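NAD-dependent epimerase/dehydratase (Methanobrevibacter ruminantium, PDB 6DNT) probably interconverts UDP-N-acetylglucosamine and its 4-epimer with bound NAD, and also binds the bacterial cell-wall intermediate UDP-N-acetylmuramic acid. Local coordinates at residues V53-N67 and L76-D90. Numbering follows the deposited sequence. Where two conformers were deposited one is given.
With NAD (nicotinamide-adenine-dinucleotide), chain B.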
ATOM      1  N   VAL A  53      16.845 -17.596  12.567  1.00 12.95           N
ATOM      2  CA  VAL A  53      17.779 -18.595  12.047  1.00 13.06           C
ATOM      3  C   VAL A  53      18.292 -19.469  13.184  1.00 14.18           C
ATOM      4  O   VAL A  53      18.280 -20.682  13.058  1.00 14.03           O
ATOM      5  CB  VAL A  53      18.962 -17.993  11.263  1.00 13.34           C
ATOM      6  CG1 VAL A  53      19.927 -19.105  10.825  1.00 13.50           C
ATOM      7  CG2 VAL A  53      18.466 -17.242  10.039  1.00 13.39           C
ATOM      8  N   ASP A  54      18.727 -18.856  14.288  1.00 14.26           N
ATOM      9  CA  ASP A  54      19.236 -19.628  15.442  1.00 15.71           C
ATOM     10  C   ASP A  54      18.229 -20.659  15.922  1.00 16.01           C
ATOM     11  O   ASP A  54      18.602 -21.777  16.289  1.00 16.58           O
ATOM     12  CB  ASP A  54      19.592 -18.713  16.622  1.00 16.35           C
ATOM     13  CG  ASP A  54      20.861 -17.897  16.411  1.00 17.19           C
ATOM     14  OD1 ASP A  54      21.681 -18.162  15.500  1.00 18.91           O
ATOM     15  OD2 ASP A  54      21.055 -16.951  17.206  1.00 19.25           O
ATOM     16  N   ALA A  55      16.956 -20.280  15.949  1.00 16.39           N
ATOM     17  CA  ALA A  55      15.909 -21.132  16.500  1.00 17.17           C
ATOM     18  C   ALA A  55      15.518 -22.285  15.572  1.00 17.59           C
ATOM     19  O   ALA A  55      14.980 -23.298  16.035  1.00 19.89           O
ATOM     20  CB  ALA A  55      14.691 -20.300  16.846  1.00 17.03           C
ATOM     21  N   LEU A  56      15.777 -22.138  14.275  1.00 17.30           N
ATOM     22  CA  LEU A  56      15.390 -23.152  13.288  1.00 17.21           C
ATOM     23  C   LEU A  56      16.517 -24.070  12.819  1.00 16.65           C
ATOM     24  O   LEU A  56      16.249 -25.158  12.303  1.00 16.98           O
ATOM     25  CB  LEU A  56      14.807 -22.457  12.059  1.00 17.31           C
ATOM     26  CG  LEU A  56      13.458 -21.769  12.273  1.00 18.37           C
ATOM     27  CD1 LEU A  56      13.026 -21.079  10.996  1.00 19.03           C
ATOM     28  CD2 LEU A  56      12.409 -22.770  12.741  1.00 19.37           C
ATOM     29  N   ILE A  57      17.756 -23.610  12.937  1.00 16.56           N
ATOM     30  CA  ILE A  57      18.869 -24.197  12.190  1.00 16.58           C
ATOM     31  C   ILE A  57      19.244 -25.635  12.589  1.00 17.42           C
ATOM     32  O   ILE A  57      19.755 -26.388  11.751  1.00 17.70           O
ATOM     33  CB  ILE A  57      20.114 -23.278  12.244  1.00 16.24           C
ATOM     34  CG1 ILE A  57      21.149 -23.654  11.171  1.00 16.32           C
ATOM     35  CG2 ILE A  57      20.748 -23.260  13.640  1.00 16.33           C
ATOM     36  CD1 ILE A  57      20.657 -23.582   9.741  1.00 16.45           C
ATOM     37  N   ASP A  58      19.015 -26.017  13.840  1.00 19.01           N
ATOM     38  CA  ASP A  58      19.393 -27.373  14.270  1.00 21.07           C
ATOM     39  C   ASP A  58      18.550 -28.442  13.601  1.00 21.77           C
ATOM     40  O   ASP A  58      19.071 -29.513  13.264  1.00 21.98           O
ATOM     41  CB  ASP A  58      19.323 -27.533  15.794  1.00 22.70           C
ATOM     42  CG  ASP A  58      20.500 -26.891  16.509  1.00 24.37           C
ATOM     43  OD1 ASP A  58      21.539 -26.588  15.880  1.00 24.51           O
ATOM     44  OD2 ASP A  58      20.390 -26.701  17.735  1.00 29.61           O
ATOM     45  N   ASP A  59      17.272 -28.152  13.377  1.00 21.23           N
ATOM     46  CA  ASP A  59      16.333 -29.153  12.880  1.00 22.53           C
ATOM     47  C   ASP A  59      15.816 -28.900  11.461  1.00 20.31           C
ATOM     48  O   ASP A  59      15.005 -29.682  10.958  1.00 20.06           O
ATOM     49  CB  ASP A  59      15.164 -29.275  13.868  1.00 25.21           C
ATOM     50  CG  ASP A  59      15.610 -29.778  15.237  1.00 29.01           C
ATOM     51  OD1 ASP A  59      16.379 -30.759  15.297  1.00 32.61           O
ATOM     52  OD2 ASP A  59      15.208 -29.181  16.257  1.00 33.54           O
ATOM     53  N   ASN A  60      16.290 -27.835  10.803  1.00 17.84           N
ATOM     54  CA  ASN A  60      15.800 -27.475   9.468  1.00 17.15           C
ATOM     55  C   ASN A  60      16.909 -26.940   8.595  1.00 16.59           C
ATOM     56  O   ASN A  60      17.882 -26.371   9.086  1.00 17.80           O
ATOM     57  CB  ASN A  60      14.726 -26.391   9.569  1.00 17.07           C
ATOM     58  CG  ASN A  60      13.586 -26.793  10.471  1.00 17.62           C
ATOM     59  OD1 ASN A  60      12.689 -27.522  10.055  1.00 18.86           O
ATOM     60  ND2 ASN A  60      13.624 -26.347  11.713  1.00 18.12           N
ATOM     61  N   LYS A  61      16.761 -27.126   7.294  1.00 16.65           N
ATOM     62  CA  LYS A  61      17.625 -26.465   6.341  1.00 16.17           C
ATOM     63  C   LYS A  61      17.167 -25.013   6.250  1.00 15.43           C
ATOM     64  O   LYS A  61      15.968 -24.752   6.181  1.00 15.16           O
ATOM     65  CB  LYS A  61      17.577 -27.136   4.977  1.00 18.23           C
ATOM     66  CG  LYS A  61      18.315 -28.463   4.913  1.00 20.17           C
ATOM     67  CD  LYS A  61      18.307 -28.947   3.465  1.00 22.54           C
ATOM     68  CE  LYS A  61      19.198 -30.148   3.219  0.70 23.86           C
ATOM     69  NZ  LYS A  61      18.999 -30.622   1.822  0.70 25.34           N
ATOM     70  N   VAL A  62      18.123 -24.091   6.278  1.00 13.96           N
ATOM     71  CA  VAL A  62      17.831 -22.660   6.208  1.00 13.82           C
ATOM     72  C   VAL A  62      18.696 -22.006   5.149  1.00 13.65           C
ATOM     73  O   VAL A  62      19.922 -22.120   5.182  1.00 13.59           O
ATOM     74  CB  VAL A  62      18.099 -21.951   7.547  1.00 13.69           C
ATOM     75  CG1 VAL A  62      17.759 -20.465   7.444  1.00 13.96           C
ATOM     76  CG2 VAL A  62      17.286 -22.589   8.659  1.00 13.79           C
ATOM     77  N   THR A  63      18.048 -21.290   4.235  1.00 13.05           N
ATOM     78  CA  THR A  63      18.723 -20.456   3.263  1.00 13.20           C
ATOM     79  C   THR A  63      18.465 -19.008   3.651  1.00 12.66           C
ATOM     80  O   THR A  63      17.320 -18.573   3.685  1.00 12.98           O
ATOM     81  CB  THR A  63      18.195 -20.703   1.845  1.00 14.11           C
ATOM     82  OG1 THR A  63      18.555 -22.035   1.437  1.00 14.80           O
ATOM     83  CG2 THR A  63      18.768 -19.721   0.857  1.00 14.37           C
ATOM     84  N   ILE A  64      19.534 -18.294   3.959  1.00 12.05           N
ATOM     85  CA  ILE A  64      19.464 -16.862   4.217  1.00 11.93           C
ATOM     86  C   ILE A  64      19.708 -16.122   2.916  1.00 11.80           C
ATOM     87  O   ILE A  64      20.650 -16.449   2.187  1.00 11.80           O
ATOM     88  CB  ILE A  64      20.512 -16.438   5.256  1.00 12.05           C
ATOM     89  CG1 ILE A  64      20.165 -17.042   6.617  1.00 12.08           C
ATOM     90  CG2 ILE A  64      20.626 -14.910   5.330  1.00 12.14           C
ATOM     91  CD1 ILE A  64      21.240 -16.779   7.661  1.00 12.55           C
ATOM     92  N   ILE A  65      18.881 -15.109   2.624  1.00 11.46           N
ATOM     93  CA  ILE A  65      19.208 -14.135   1.572  1.00 11.88           C
ATOM     94  C   ILE A  65      19.408 -12.789   2.256  1.00 12.24           C
ATOM     95  O   ILE A  65      18.492 -12.284   2.895  1.00 12.13           O
ATOM     96  CB  ILE A  65      18.110 -14.007   0.489  1.00 12.12           C
ATOM     97  CG1 ILE A  65      17.708 -15.384  -0.064  1.00 12.64           C
ATOM     98  CG2 ILE A  65      18.605 -13.100  -0.628  1.00 12.30           C
ATOM     99  CD1 ILE A  65      16.461 -15.372  -0.930  1.00 12.50           C
ATOM    100  N   ASP A  66      20.600 -12.215   2.129  1.00 12.54           N
ATOM    101  CA  ASP A  66      20.913 -10.982   2.848  1.00 12.71           C
ATOM    102  C   ASP A  66      22.025 -10.270   2.119  1.00 13.66           C
ATOM    103  O   ASP A  66      23.035 -10.890   1.781  1.00 13.97           O
ATOM    104  CB  ASP A  66      21.325 -11.324   4.279  1.00 12.64           C
ATOM    105  CG  ASP A  66      21.241 -10.142   5.220  1.00 12.39           C
ATOM    106  OD1 ASP A  66      21.925  -9.142   4.984  1.00 11.94           O
ATOM    107  OD2 ASP A  66      20.489 -10.236   6.210  1.00 13.08           O
ATOM    108  N   ASN A  67      21.863  -8.964   1.882  1.00 13.31           N
ATOM    109  CA  ASN A  67      22.887  -8.207   1.177  1.00 14.04           C
ATOM    110  C   ASN A  67      23.933  -7.518   2.083  1.00 14.72           C
ATOM    111  O   ASN A  67      24.744  -6.744   1.571  1.00 15.53           O
ATOM    112  CB  ASN A  67      22.258  -7.185   0.224  1.00 13.75           C
ATOM    113  CG  ASN A  67      21.516  -6.064   0.943  1.00 13.89           C
ATOM    114  OD1 ASN A  67      21.438  -6.030   2.177  1.00 13.55           O
ATOM    115  ND2 ASN A  67      20.951  -5.156   0.162  1.00 14.84           N
ATOM    116  N   LEU A  76      24.933 -14.615  13.622  1.00 15.02           N
ATOM    117  CA  LEU A  76      24.477 -15.982  13.791  1.00 15.27           C
ATOM    118  C   LEU A  76      25.233 -16.688  14.909  1.00 15.70           C
ATOM    119  O   LEU A  76      26.425 -16.513  15.028  1.00 14.96           O
ATOM    120  CB  LEU A  76      24.671 -16.778  12.495  1.00 15.05           C
ATOM    121  CG  LEU A  76      23.868 -16.272  11.299  1.00 15.42           C
ATOM    122  CD1 LEU A  76      24.222 -17.074  10.057  1.00 15.58           C
ATOM    123  CD2 LEU A  76      22.379 -16.374  11.596  1.00 15.93           C
ATOM    124  N   ASN A  77      24.536 -17.515  15.675  1.00 17.07           N
ATOM    125  CA  ASN A  77      25.196 -18.326  16.696  1.00 18.90           C
ATOM    126  C   ASN A  77      26.248 -19.242  16.068  1.00 18.36           C
ATOM    127  O   ASN A  77      27.365 -19.380  16.591  1.00 18.27           O
ATOM    128  CB  ASN A  77      24.173 -19.148  17.443  1.00 21.29           C
ATOM    129  CG  ASN A  77      24.807 -20.035  18.481  1.00 24.87           C
ATOM    130  OD1 ASN A  77      24.717 -21.259  18.405  1.00 29.44           O
ATOM    131  ND2 ASN A  77      25.492 -19.422  19.439  1.00 25.84           N
ATOM    132  N   ASN A  78      25.901 -19.846  14.933  1.00 17.18           N
ATOM    133  CA  ASN A  78      26.868 -20.651  14.172  1.00 17.06           C
ATOM    134  C   ASN A  78      26.743 -20.367  12.680  1.00 16.37           C
ATOM    135  O   ASN A  78      25.951 -21.010  11.996  1.00 16.31           O
ATOM    136  CB  ASN A  78      26.669 -22.138  14.438  1.00 17.86           C
ATOM    137  CG  ASN A  78      27.723 -22.999  13.753  1.00 17.71           C
ATOM    138  OD1 ASN A  78      28.651 -22.494  13.111  1.00 18.34           O
ATOM    139  ND2 ASN A  78      27.580 -24.306  13.890  1.00 18.86           N
ATOM    140  N   PRO A  79      27.551 -19.430  12.162  1.00 17.29           N
ATOM    141  CA  PRO A  79      27.478 -19.128  10.733  1.00 17.23           C
ATOM    142  C   PRO A  79      28.049 -20.218   9.816  1.00 16.79           C
ATOM    143  O   PRO A  79      27.999 -20.051   8.605  1.00 16.78           O
ATOM    144  CB  PRO A  79      28.290 -17.843  10.602  1.00 18.24           C
ATOM    145  CG  PRO A  79      29.235 -17.863  11.733  1.00 18.73           C
ATOM    146  CD  PRO A  79      28.596 -18.640  12.843  1.00 18.47           C
ATOM    147  N   ASN A  80      28.583 -21.299  10.388  1.00 16.00           N
ATOM    148  CA  ASN A  80      29.097 -22.443   9.610  1.00 16.34           C
ATOM    149  C   ASN A  80      28.315 -23.723   9.842  1.00 16.66           C
ATOM    150  O   ASN A  80      28.808 -24.819   9.579  1.00 16.81           O
ATOM    151  CB  ASN A  80      30.557 -22.647   9.966  1.00 16.89           C
ATOM    152  CG  ASN A  80      31.369 -21.410   9.712  1.00 17.26           C
ATOM    153  OD1 ASN A  80      31.507 -20.964   8.567  1.00 17.86           O
ATOM    154  ND2 ASN A  80      31.894 -20.814  10.780  1.00 18.43           N
ATOM    155  N   HIS A  81      27.083 -23.588  10.308  1.00 15.70           N
ATOM    156  CA  HIS A  81      26.236 -24.727  10.610  1.00 16.32           C
ATOM    157  C   HIS A  81      25.992 -25.577   9.356  1.00 16.47           C
ATOM    158  O   HIS A  81      25.799 -25.042   8.259  1.00 15.40           O
ATOM    159  CB  HIS A  81      24.904 -24.230  11.171  1.00 16.36           C
ATOM    160  CG  HIS A  81      24.140 -25.263  11.930  1.00 16.70           C
ATOM    161  ND1 HIS A  81      23.538 -26.338  11.321  1.00 17.66           N
ATOM    162  CD2 HIS A  81      23.855 -25.374  13.248  1.00 16.90           C
ATOM    163  CE1 HIS A  81      22.928 -27.079  12.224  1.00 17.99           C
ATOM    164  NE2 HIS A  81      23.102 -26.510  13.405  1.00 18.11           N
ATOM    165  N   GLU A  82      26.008 -26.900   9.522  1.00 17.99           N
ATOM    166  CA  GLU A  82      25.778 -27.821   8.392  1.00 19.45           C
ATOM    167  C   GLU A  82      24.478 -27.589   7.595  1.00 17.90           C
ATOM    168  O   GLU A  82      24.462 -27.747   6.398  1.00 17.28           O
ATOM    169  CB  GLU A  82      25.910 -29.290   8.840  1.00 21.94           C
ATOM    170  CG  GLU A  82      27.359 -29.787   8.900  0.70 24.98           C
ATOM    171  CD  GLU A  82      28.104 -29.740   7.559  0.70 27.04           C
ATOM    172  OE1 GLU A  82      27.496 -30.015   6.502  0.70 29.05           O
ATOM    173  OE2 GLU A  82      29.312 -29.421   7.557  0.70 28.50           O
ATOM    174  N   ASN A  83      23.412 -27.180   8.271  1.00 16.47           N
ATOM    175  CA  ASN A  83      22.123 -26.897   7.651  1.00 16.13           C
ATOM    176  C   ASN A  83      21.993 -25.523   6.990  1.00 14.94           C
ATOM    177  O   ASN A  83      20.948 -25.243   6.397  1.00 14.12           O
ATOM    178  CB  ASN A  83      21.014 -27.064   8.683  1.00 16.95           C
ATOM    179  CG  ASN A  83      20.830 -28.502   9.116  1.00 18.40           C
ATOM    180  OD1 ASN A  83      21.299 -29.426   8.444  1.00 20.18           O
ATOM    181  ND2 ASN A  83      20.123 -28.705  10.220  1.00 18.45           N
ATOM    182  N   LEU A  84      23.022 -24.688   7.084  1.00 14.03           N
ATOM    183  CA  LEU A  84      22.926 -23.300   6.642  1.00 14.08           C
ATOM    184  C   LEU A  84      23.422 -23.093   5.236  1.00 14.07           C
ATOM    185  O   LEU A  84      24.454 -23.635   4.851  1.00 13.97           O
ATOM    186  CB  LEU A  84      23.738 -22.406   7.576  1.00 14.30           C
ATOM    187  CG  LEU A  84      23.658 -20.906   7.321  1.00 14.76           C
ATOM    188  CD1 LEU A  84      22.235 -20.420   7.549  1.00 15.11           C
ATOM    189  CD2 LEU A  84      24.643 -20.205   8.231  1.00 15.23           C
ATOM    190  N   THR A  85      22.691 -22.270   4.481  1.00 13.75           N
ATOM    191  CA  THR A  85      23.156 -21.699   3.244  1.00 13.85           C
ATOM    192  C   THR A  85      22.982 -20.190   3.323  1.00 14.29           C
ATOM    193  O   THR A  85      21.953 -19.714   3.776  1.00 14.28           O
ATOM    194  CB  THR A  85      22.361 -22.266   2.043  1.00 14.58           C
ATOM    195  OG1 THR A  85      22.715 -23.650   1.866  1.00 14.63           O
ATOM    196  CG2 THR A  85      22.649 -21.493   0.772  1.00 14.83           C
ATOM    197  N   ILE A  86      23.980 -19.448   2.878  1.00 14.71           N
ATOM    198  CA  ILE A  86      23.897 -17.995   2.840  1.00 15.46           C
ATOM    199  C   ILE A  86      24.100 -17.534   1.418  1.00 15.14           C
ATOM    200  O   ILE A  86      25.102 -17.887   0.781  1.00 14.72           O
ATOM    201  CB  ILE A  86      24.947 -17.316   3.733  1.00 16.46           C
ATOM    202  CG1 ILE A  86      24.846 -17.936   5.127  0.70 17.82           C
ATOM    203  CG2 ILE A  86      24.722 -15.791   3.770  1.00 16.95           C
ATOM    204  CD1 ILE A  86      25.970 -17.582   6.046  0.70 19.05           C
ATOM    205  N   ILE A  87      23.166 -16.704   0.954  1.00 14.35           N
ATOM    206  CA  ILE A  87      23.222 -16.090  -0.362  1.00 14.62           C
ATOM    207  C   ILE A  87      23.361 -14.602  -0.110  1.00 14.90           C
ATOM    208  O   ILE A  87      22.429 -13.975   0.406  1.00 13.85           O
ATOM    209  CB  ILE A  87      21.950 -16.401  -1.191  1.00 14.79           C
ATOM    210  CG1 ILE A  87      21.758 -17.924  -1.297  1.00 14.94           C
ATOM    211  CG2 ILE A  87      22.069 -15.747  -2.560  1.00 15.25           C
ATOM    212  CD1 ILE A  87      20.514 -18.396  -2.042  1.00 15.01           C
ATOM    213  N   LYS A  88      24.523 -14.063  -0.456  1.00 14.97           N
ATOM    214  CA  LYS A  88      24.870 -12.666  -0.186  1.00 16.24           C
ATOM    215  C   LYS A  88      24.480 -11.830  -1.386  1.00 15.97           C
ATOM    216  O   LYS A  88      25.296 -11.518  -2.251  1.00 15.80           O
ATOM    217  CB  LYS A  88      26.355 -12.530   0.135  1.00 18.04           C
ATOM    218  CG  LYS A  88      26.717 -13.136   1.476  1.00 20.44           C
ATOM    219  CD  LYS A  88      28.164 -12.859   1.858  1.00 22.77           C
ATOM    220  CE  LYS A  88      28.497 -13.474   3.202  0.50 23.34           C
ATOM    221  NZ  LYS A  88      29.930 -13.247   3.527  0.50 24.64           N
ATOM    222  N   GLU A  89      23.203 -11.466  -1.430  1.00 15.77           N
ATOM    223  CA  GLU A  89      22.641 -10.815  -2.584  1.00 16.22           C
ATOM    224  C   GLU A  89      21.440  -9.964  -2.197  1.00 15.21           C
ATOM    225  O   GLU A  89      20.744 -10.261  -1.223  1.00 14.45           O
ATOM    226  CB  GLU A  89      22.214 -11.896  -3.581  1.00 17.83           C
ATOM    227  CG  GLU A  89      21.971 -11.409  -4.985  1.00 20.27           C
ATOM    228  CD  GLU A  89      21.848 -12.540  -5.990  1.00 22.48           C
ATOM    229  OE1 GLU A  89      21.690 -13.712  -5.572  1.00 23.77           O
ATOM    230  OE2 GLU A  89      21.883 -12.243  -7.208  1.00 25.58           O
ATOM    231  N   ASP A  90      21.235  -8.897  -2.959  1.00 15.07           N
ATOM    232  CA  ASP A  90      20.037  -8.079  -2.831  1.00 15.90           C
ATOM    233  C   ASP A  90      18.830  -8.868  -3.337  1.00 15.90           C
ATOM    234  O   ASP A  90      18.912  -9.516  -4.398  1.00 14.85           O
ATOM    235  CB  ASP A  90      20.196  -6.796  -3.654  1.00 17.69           C
ATOM    236  CG  ASP A  90      19.230  -5.703  -3.219  1.00 19.41           C
ATOM    237  OD1 ASP A  90      17.997  -5.894  -3.299  1.00 19.39           O
ATOM    238  OD2 ASP A  90      19.725  -4.663  -2.735  1.00 23.96           O
TER
HETATM  239  PA  NAD B 401      17.922  -5.216  10.358  1.00 10.97           P
HETATM  240  O1A NAD B 401      18.808  -5.697  11.467  1.00 10.85           O
HETATM  241  O2A NAD B 401      18.370  -4.054   9.541  1.00 11.10           O
HETATM  242  O5B NAD B 401      17.654  -6.494   9.412  1.00 11.24           O
HETATM  243  C5B NAD B 401      17.326  -6.346   8.032  1.00 11.34           C
HETATM  244  C4B NAD B 401      18.235  -7.300   7.284  1.00 11.01           C
HETATM  245  O4B NAD B 401      17.869  -7.276   5.902  1.00 11.22           O
HETATM  246  C3B NAD B 401      19.704  -6.899   7.354  1.00 11.11           C
HETATM  247  O3B NAD B 401      20.472  -8.039   7.711  1.00 11.15           O
HETATM  248  C2B NAD B 401      20.035  -6.358   5.972  1.00 11.06           C
HETATM  249  O2B NAD B 401      21.390  -6.556   5.532  1.00 11.33           O
HETATM  250  C1B NAD B 401      19.032  -7.091   5.102  1.00 10.92           C
HETATM  251  N9A NAD B 401      18.565  -6.386   3.901  1.00 11.60           N
HETATM  252  C8A NAD B 401      18.052  -5.133   3.824  1.00 11.47           C
HETATM  253  N7A NAD B 401      17.661  -4.849   2.557  1.00 12.16           N
HETATM  254  C5A NAD B 401      17.893  -5.966   1.815  1.00 12.17           C
HETATM  255  C6A NAD B 401      17.708  -6.357   0.409  1.00 12.77           C
HETATM  256  N6A NAD B 401      17.183  -5.487  -0.467  1.00 13.25           N
HETATM  257  N1A NAD B 401      18.092  -7.620   0.045  1.00 12.26           N
HETATM  258  C2A NAD B 401      18.620  -8.489   0.925  1.00 11.98           C
HETATM  259  N3A NAD B 401      18.817  -8.199   2.233  1.00 11.69           N
HETATM  260  C4A NAD B 401      18.472  -6.966   2.704  1.00 11.80           C
HETATM  261  O3  NAD B 401      16.452  -4.896  10.933  1.00 10.71           O
HETATM  262  PN  NAD B 401      15.596  -5.684  12.007  1.00 10.65           P
HETATM  263  O1N NAD B 401      16.098  -7.081  12.221  1.00 10.76           O
HETATM  264  O2N NAD B 401      15.377  -4.788  13.196  1.00 11.55           O
HETATM  265  O5D NAD B 401      14.201  -5.731  11.221  1.00 10.63           O
HETATM  266  C5D NAD B 401      13.765  -6.954  10.618  1.00 10.59           C
HETATM  267  C4D NAD B 401      12.347  -6.740  10.093  1.00 10.70           C
HETATM  268  O4D NAD B 401      11.483  -6.430  11.190  1.00 10.80           O
HETATM  269  C3D NAD B 401      12.243  -5.587   9.102  1.00 10.94           C
HETATM  270  O3D NAD B 401      11.291  -5.896   8.069  1.00 10.88           O
HETATM  271  C2D NAD B 401      11.741  -4.449   9.957  1.00 11.35           C
HETATM  272  O2D NAD B 401      11.077  -3.457   9.184  1.00 12.39           O
HETATM  273  C1D NAD B 401      10.831  -5.180  10.918  1.00 11.27           C
HETATM  274  N1N NAD B 401      10.569  -4.484  12.183  1.00 11.82           N
HETATM  275  C2N NAD B 401      11.542  -4.289  13.090  1.00 11.77           C
HETATM  276  C3N NAD B 401      11.274  -3.644  14.293  1.00 12.01           C
HETATM  277  C7N NAD B 401      12.325  -3.382  15.347  1.00 12.13           C
HETATM  278  O7N NAD B 401      11.984  -2.809  16.376  1.00 12.23           O
HETATM  279  N7N NAD B 401      13.596  -3.724  15.166  1.00 11.76           N
HETATM  280  C4N NAD B 401       9.963  -3.222  14.530  1.00 12.63           C
HETATM  281  C5N NAD B 401       8.976  -3.421  13.580  1.00 12.48           C
HETATM  282  C6N NAD B 401       9.309  -4.049  12.396  1.00 12.42           C
HETATM  283  O   HOH W   1      23.062 -20.201  14.196  1.00 19.57           O
HETATM  284  O   HOH W   2      19.181 -31.402  10.828  0.50 23.59           O
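V62 to I65 pair with L84 to I87 as parallel strands at one edge of the Rossmann-fold sheet. Five backbone hydrogen bonds join them, from V62 N to N83 O through D66 N to I87 O. The tight side lies under helix 47-56. There I64 CD1 meets L76 CD1 tip to tip at 3.8 Å and also touches L84 CD1, while V53 CG1 packs on L76 CD2. Beside this, H81 CG is trans to its backbone N (chi1 -161°), which puts one ring face under I57 CG1, 3.6 Å from the centroid. H81 NE2 donates to D58 OD1 (2.9 Å), and ND1 accepts from N83 N in the ring plane. Replacing H81 by an alanine is likely to uncover I57 CG1 and leave D58 OD1 and N83 N without these partners. N83 ND2 donates to I57 O at 2.8 Å and to a water that donates to D58 O. On the opposite sheet face, helix 96-99 covers I65. The solvent side is the outer strand, where T85 is exposed. At the C-terminal ends, D66 OD1 and OD2 accept from NAD O2B and O3B. N67 OD1 bonds S69 OG; N67 ND2 donates to D90 OD2 from above its carboxylate plane (3.2 Å). D90 OD1 accepts from M92 N and adenine N6A (3.0 Å).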